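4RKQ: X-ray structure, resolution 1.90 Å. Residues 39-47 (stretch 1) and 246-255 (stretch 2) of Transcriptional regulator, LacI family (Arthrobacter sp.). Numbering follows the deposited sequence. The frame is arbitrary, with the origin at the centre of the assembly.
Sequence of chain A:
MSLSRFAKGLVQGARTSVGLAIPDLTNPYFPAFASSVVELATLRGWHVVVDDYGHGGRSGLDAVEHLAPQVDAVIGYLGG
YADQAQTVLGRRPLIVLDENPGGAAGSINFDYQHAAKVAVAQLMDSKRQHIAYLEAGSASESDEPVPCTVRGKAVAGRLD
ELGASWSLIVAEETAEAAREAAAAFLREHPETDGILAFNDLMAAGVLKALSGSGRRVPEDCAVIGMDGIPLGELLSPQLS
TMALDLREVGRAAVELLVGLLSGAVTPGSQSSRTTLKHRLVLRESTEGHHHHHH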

ATOM      1  N   GLU A  39      -9.625   1.443 -10.860  1.00 18.17           N
ATOM      2  CA  GLU A  39      -9.662   0.575 -12.052  1.00 19.25           C
ATOM      3  C   GLU A  39     -11.059   0.497 -12.688  1.00 16.27           C
ATOM      4  O   GLU A  39     -11.232   0.809 -13.869  1.00 17.26           O
ATOM      5  N   LEU A  40     -12.061   0.134 -11.901  1.00 18.02           N
ATOM      6  CA  LEU A  40     -13.406  -0.087 -12.450  1.00 22.88           C
ATOM      7  C   LEU A  40     -14.031   1.203 -12.896  1.00 24.05           C
ATOM      8  O   LEU A  40     -14.651   1.243 -13.935  1.00 18.17           O
ATOM      9  N   ALA A  41     -13.813   2.297 -12.164  1.00 14.26           N
ATOM     10  CA  ALA A  41     -14.382   3.557 -12.512  1.00 16.87           C
ATOM     11  C   ALA A  41     -13.730   4.090 -13.765  1.00 13.07           C
ATOM     12  O   ALA A  41     -14.397   4.687 -14.644  1.00 17.88           O
ATOM     13  N   THR A  42     -12.419   3.925 -13.845  1.00 14.88           N
ATOM     14  CA  THR A  42     -11.666   4.456 -14.944  1.00 15.88           C
ATOM     15  C   THR A  42     -12.126   3.744 -16.247  1.00 19.61           C
ATOM     16  O   THR A  42     -12.259   4.348 -17.295  1.00 16.89           O
ATOM     17  N   LEU A  43     -12.392   2.468 -16.122  1.00 15.41           N
ATOM     18  CA  LEU A  43     -12.833   1.680 -17.270  1.00 23.98           C
ATOM     19  C   LEU A  43     -14.263   2.000 -17.724  1.00 20.74           C
ATOM     20  O   LEU A  43     -14.647   1.622 -18.847  1.00 20.75           O
ATOM     21  N   ARG A  44     -15.032   2.712 -16.883  1.00 15.01           N
ATOM     22  CA  ARG A  44     -16.314   3.279 -17.285  1.00 11.97           C
ATOM     23  C   ARG A  44     -16.172   4.687 -17.815  1.00 12.62           C
ATOM     24  O   ARG A  44     -17.205   5.355 -18.125  1.00 19.08           O
ATOM     25  N   GLY A  45     -14.956   5.187 -17.950  1.00 16.42           N
ATOM     26  CA  GLY A  45     -14.719   6.555 -18.425  1.00 19.50           C
ATOM     27  C   GLY A  45     -14.910   7.632 -17.375  1.00 16.78           C
ATOM     28  O   GLY A  45     -15.037   8.807 -17.695  1.00 18.27           O
ATOM     29  N   TRP A  46     -15.012   7.209 -16.132  1.00 15.90           N
ATOM     30  CA  TRP A  46     -15.210   8.134 -15.006  1.00 16.83           C
ATOM     31  C   TRP A  46     -13.863   8.756 -14.530  1.00 19.33           C
ATOM     32  O   TRP A  46     -12.807   8.160 -14.687  1.00 20.09           O
ATOM     33  N   HIS A  47     -13.933   9.958 -13.964  1.00 17.91           N
ATOM     34  CA  HIS A  47     -12.817  10.575 -13.251  1.00 20.15           C
ATOM     35  C   HIS A  47     -12.930  10.128 -11.793  1.00 20.90           C
ATOM     36  O   HIS A  47     -14.052  10.062 -11.273  1.00 16.18           O
ATOM     37  N   LEU A 246     -10.485  -8.245  -3.968  1.00 23.83           N
ATOM     38  CA  LEU A 246     -10.708  -6.808  -4.006  1.00 23.04           C
ATOM     39  C   LEU A 246     -11.390  -6.374  -5.277  1.00 26.04           C
ATOM     40  O   LEU A 246     -12.011  -5.361  -5.291  1.00 20.36           O
ATOM     41  N   ARG A 247     -11.321  -7.176  -6.343  1.00 17.06           N
ATOM     42  CA  ARG A 247     -12.091  -6.870  -7.553  1.00 21.05           C
ATOM     43  C   ARG A 247     -13.605  -6.968  -7.313  1.00 18.77           C
ATOM     44  O   ARG A 247     -14.370  -6.179  -7.871  1.00 24.67           O
ATOM     45  N   GLU A 248     -14.018  -7.973  -6.546  1.00 23.42           N
ATOM     46  CA  GLU A 248     -15.422  -8.153  -6.117  1.00 24.56           C
ATOM     47  C   GLU A 248     -15.917  -7.044  -5.192  1.00 19.52           C
ATOM     48  O   GLU A 248     -17.057  -6.592  -5.316  1.00 21.56           O
ATOM     49  N   VAL A 249     -15.091  -6.640  -4.236  1.00 19.16           N
ATOM     50  CA  VAL A 249     -15.498  -5.539  -3.355  1.00 19.53           C
ATOM     51  C   VAL A 249     -15.660  -4.260  -4.165  1.00 14.40           C
ATOM     52  O   VAL A 249     -16.673  -3.538  -4.053  1.00 19.29           O
ATOM     53  N   GLY A 250     -14.649  -3.982  -4.980  1.00 21.10           N
ATOM     54  CA  GLY A 250     -14.695  -2.901  -5.963  1.00 23.76           C
ATOM     55  C   GLY A 250     -15.882  -2.946  -6.896  1.00 22.62           C
ATOM     56  O   GLY A 250     -16.566  -1.920  -7.106  1.00 16.75           O
ATOM     57  N   ARG A 251     -16.144  -4.111  -7.490  1.00 19.76           N
ATOM     58  CA  ARG A 251     -17.333  -4.219  -8.344  1.00 21.32           C
ATOM     59  C   ARG A 251     -18.635  -3.996  -7.587  1.00 13.59           C
ATOM     60  O   ARG A 251     -19.563  -3.381  -8.099  1.00 21.93           O
ATOM     61  N   ALA A 252     -18.751  -4.509  -6.383  1.00 17.85           N
ATOM     62  CA  ALA A 252     -19.985  -4.331  -5.639  1.00 22.45           C
ATOM     63  C   ALA A 252     -20.255  -2.836  -5.411  1.00 17.55           C
ATOM     64  O   ALA A 252     -21.378  -2.353  -5.553  1.00 19.68           O
ATOM     65  N   ALA A 253     -19.234  -2.089  -5.017  1.00 15.98           N
ATOM     66  CA  ALA A 253     -19.383  -0.621  -4.856  1.00 16.38           C
ATOM     67  C   ALA A 253     -19.713   0.118  -6.158  1.00 16.64           C
ATOM     68  O   ALA A 253     -20.621   0.902  -6.224  1.00 17.16           O
ATOM     69  N   VAL A 254     -18.951  -0.105  -7.204  1.00 21.27           N
ATOM     70  CA  VAL A 254     -19.174   0.596  -8.450  1.00 17.03           C
ATOM     71  C   VAL A 254     -20.487   0.206  -9.094  1.00 13.01           C
ATOM     72  O   VAL A 254     -21.220   1.065  -9.592  1.00 17.80           O
ATOM     73  N   GLU A 255     -20.844  -1.066  -9.018  1.00 20.87           N
ATOM     74  CA  GLU A 255     -22.124  -1.476  -9.599  1.00 25.94           C
ATOM     75  C   GLU A 255     -23.299  -0.910  -8.809  1.00 28.18           C
ATOM     76  O   GLU A 255     -24.282  -0.451  -9.376  1.00 18.93           O
TER

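Which residues carry the contact between these two stretches? Leu 40 and Val 254 do most of the work, each pointing its CA-to-CB bond toward the other stretch. Of the 250 Å² buried between the stretches, they contribute 82 and 84 Å² respectively. They also meet directly, with Leu 40 CB 4.0 Å from Val 254 CG2, an apolar pair on helices whose axes cross at -48° and come within 10.0 Å.

What does the rest of the Leu 40 side chain touch? With chi1 in the m well and chi2 in t, it lays CD1 against the backbone of the second helix: Leu 40 CD1 is 3.3 Å from both Gly 250 C and Arg 251 N. Gly 250 has no side chain to crowd this approach; an ideal CB would point toward the first stretch and lie 3.2 Å from Leu 40 CD1, a tight fit. Arg 251, directed sideways, adds a looser contact from its CB, 4.2 Å from Leu 40 CD1.

How is Val 254 enclosed? Its chi1 is t, and its CG2 is the closer methyl to Leu 40 CB, while CG1, 4.4 Å from Leu 40 CB, also meets Arg 44 and Trp 46. Arg 44, chi1 m, brings CD to 3.9 Å from Val 254 CG1, using the aliphatic part of its chain. Trp 46, also m at chi1, places CZ3 4.2 Å from Val 254 CG1, which approaches the ring obliquely. Between these two residues, Gly 45 takes a positive phi in a Schellman motif, where Trp 46 N bonds back to Ala 41 O at 3.0 Å.

Do polar groups help hold the stretches together? No hydrogen bond crosses between them, so the contact rests on van der Waals packing, of side chain against side chain and of Leu 40 CD1 against backbone. The guanidinium of Arg 44 stands farther off than its CD, with NE 5.0 Å from Val 254 CG1, and Glu 39 OE1 is hydrogen-bonded elsewhere in the structure.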

ATOM      1  CB  GLU A  39      -9.176  -0.824 -11.738  1.00 15.26           C
ATOM      2  CG  GLU A  39      -9.277  -1.842 -12.901  1.00 19.07           C
ATOM      3  CD  GLU A  39      -8.218  -1.705 -13.982  1.00 32.76           C
ATOM      4  OE1 GLU A  39      -7.397  -0.758 -13.942  1.00 32.19           O
ATOM      5  OE2 GLU A  39      -8.204  -2.567 -14.899  1.00 34.00           O
ATOM      6  CB  LEU A  40     -14.289  -0.835 -11.459  1.00 15.11           C
ATOM      7  CG  LEU A  40     -13.744  -2.200 -11.123  1.00 20.18           C
ATOM      8  CD1 LEU A  40     -14.391  -2.689  -9.843  1.00 34.70           C
ATOM      9  CD2 LEU A  40     -13.958  -3.160 -12.274  1.00 30.00           C
ATOM     10  CB  ALA A  41     -14.235   4.571 -11.363  1.00 15.81           C
ATOM     11  CB  THR A  42     -10.149   4.295 -14.715  1.00 19.19           C
ATOM     12  OG1 THR A  42      -9.734   5.164 -13.622  1.00 18.05           O
ATOM     13  CG2 THR A  42      -9.400   4.657 -15.965  1.00 18.81           C
ATOM     14  CB  LEU A  43     -12.680   0.242 -16.952  1.00 13.03           C
ATOM     15  CG  LEU A  43     -11.274  -0.305 -16.835  1.00 23.64           C
ATOM     16  CD1 LEU A  43     -11.332  -1.778 -16.400  1.00 32.02           C
ATOM     17  CD2 LEU A  43     -10.524  -0.133 -18.130  1.00 29.14           C
ATOM     18  CB  ARG A  44     -17.311   3.273 -16.119  1.00 22.62           C
ATOM     19  CG  ARG A  44     -17.621   1.916 -15.515  1.00 22.77           C
ATOM     20  CD  ARG A  44     -18.802   2.031 -14.582  1.00 25.10           C
ATOM     21  NE  ARG A  44     -20.030   2.282 -15.326  1.00 33.25           N
ATOM     22  CZ  ARG A  44     -20.824   1.306 -15.776  1.00 33.46           C
ATOM     23  NH1 ARG A  44     -20.525   0.030 -15.527  1.00 22.82           N
ATOM     24  NH2 ARG A  44     -21.914   1.622 -16.458  1.00 44.38           N
ATOM     25  CB  TRP A  46     -15.838   7.362 -13.867  1.00 14.27           C
ATOM     26  CG  TRP A  46     -17.193   6.901 -14.084  1.00 15.75           C
ATOM     27  CD1 TRP A  46     -17.998   7.121 -15.184  1.00 19.42           C
ATOM     28  CD2 TRP A  46     -17.991   6.190 -13.131  1.00 17.60           C
ATOM     29  NE1 TRP A  46     -19.239   6.551 -14.958  1.00 23.98           N
ATOM     30  CE2 TRP A  46     -19.241   5.945 -13.731  1.00 24.34           C
ATOM     31  CE3 TRP A  46     -17.744   5.688 -11.837  1.00 17.05           C
ATOM     32  CZ2 TRP A  46     -20.262   5.277 -13.071  1.00 26.96           C
ATOM     33  CZ3 TRP A  46     -18.742   4.981 -11.206  1.00 29.78           C
ATOM     34  CH2 TRP A  46     -20.002   4.811 -11.818  1.00 24.05           C
ATOM     35  CB  HIS A  47     -13.001  12.102 -13.178  1.00 30.92           C
ATOM     36  CG  HIS A  47     -13.019  12.833 -14.484  1.00 43.88           C
ATOM     37  ND1 HIS A  47     -11.922  12.920 -15.310  1.00 35.13           N
ATOM     38  CD2 HIS A  47     -13.965  13.635 -15.032  1.00 39.23           C
ATOM     39  CE1 HIS A  47     -12.210  13.684 -16.346  1.00 50.23           C
ATOM     40  NE2 HIS A  47     -13.445  14.130 -16.205  1.00 63.22           N
ATOM     41  CB  LEU A 246      -9.389  -6.075  -3.811  1.00 27.15           C
ATOM     42  CG  LEU A 246      -9.139  -6.133  -2.292  1.00 57.95           C
ATOM     43  CD1 LEU A 246      -7.676  -6.012  -1.951  1.00 49.29           C
ATOM     44  CD2 LEU A 246      -9.973  -5.068  -1.594  1.00 56.01           C
ATOM     45  CB  ARG A 247     -11.700  -7.790  -8.707  1.00 27.97           C
ATOM     46  CG  ARG A 247     -10.322  -7.492  -9.258  1.00 46.93           C
ATOM     47  CD  ARG A 247     -10.109  -8.218 -10.573  1.00104.77           C
ATOM     48  NE  ARG A 247      -8.925  -9.058 -10.484  1.00125.79           N
ATOM     49  CZ  ARG A 247      -8.918 -10.381 -10.597  1.00 95.69           C
ATOM     50  NH1 ARG A 247      -7.772 -11.026 -10.479  1.00 85.27           N
ATOM     51  NH2 ARG A 247     -10.035 -11.060 -10.851  1.00151.43           N
ATOM     52  CB  GLU A 248     -15.593  -9.490  -5.383  1.00 33.37           C
ATOM     53  CG  GLU A 248     -16.202 -10.585  -6.232  1.00114.06           C
ATOM     54  CD  GLU A 248     -15.459 -11.894  -6.098  1.00186.78           C
ATOM     55  OE1 GLU A 248     -15.861 -12.734  -5.268  1.00 66.68           O
ATOM     56  OE2 GLU A 248     -14.454 -12.071  -6.816  1.00144.39           O
ATOM     57  CB  VAL A 249     -14.525  -5.279  -2.202  1.00 21.42           C
ATOM     58  CG1 VAL A 249     -15.039  -4.109  -1.387  1.00 24.30           C
ATOM     59  CG2 VAL A 249     -14.394  -6.502  -1.315  1.00 35.27           C
ATOM     60  CB  ARG A 251     -17.336  -5.555  -9.086  1.00 23.74           C
ATOM     61  CG  ARG A 251     -18.362  -5.696 -10.182  1.00 44.18           C
ATOM     62  CD  ARG A 251     -17.955  -6.741 -11.224  1.00 61.41           C
ATOM     63  NE  ARG A 251     -17.187  -7.857 -10.669  1.00 55.19           N
ATOM     64  CZ  ARG A 251     -17.680  -8.835  -9.901  1.00162.99           C
ATOM     65  NH1 ARG A 251     -16.868  -9.791  -9.465  1.00 62.13           N
ATOM     66  NH2 ARG A 251     -18.962  -8.869  -9.548  1.00 64.69           N
ATOM     67  CB  ALA A 252     -19.879  -5.061  -4.311  1.00 22.73           C
ATOM     68  CB  ALA A 253     -18.142  -0.026  -4.195  1.00 20.08           C
ATOM     69  CB  VAL A 254     -18.031   0.318  -9.435  1.00 18.55           C
ATOM     70  CG1 VAL A 254     -18.357   0.854 -10.838  1.00 24.02           C
ATOM     71  CG2 VAL A 254     -16.759   0.907  -8.893  1.00 19.07           C
ATOM     72  CB  GLU A 255     -22.199  -2.994  -9.694  1.00 24.73           C
ATOM     73  CG  GLU A 255     -21.303  -3.470 -10.807  1.00 26.59           C
ATOM     74  CD  GLU A 255     -21.385  -4.973 -11.015  1.00 81.45           C
ATOM     75  OE1 GLU A 255     -21.923  -5.692 -10.147  1.00 44.49           O
ATOM     76  OE2 GLU A 255     -20.882  -5.440 -12.047  1.00 45.29           O
TER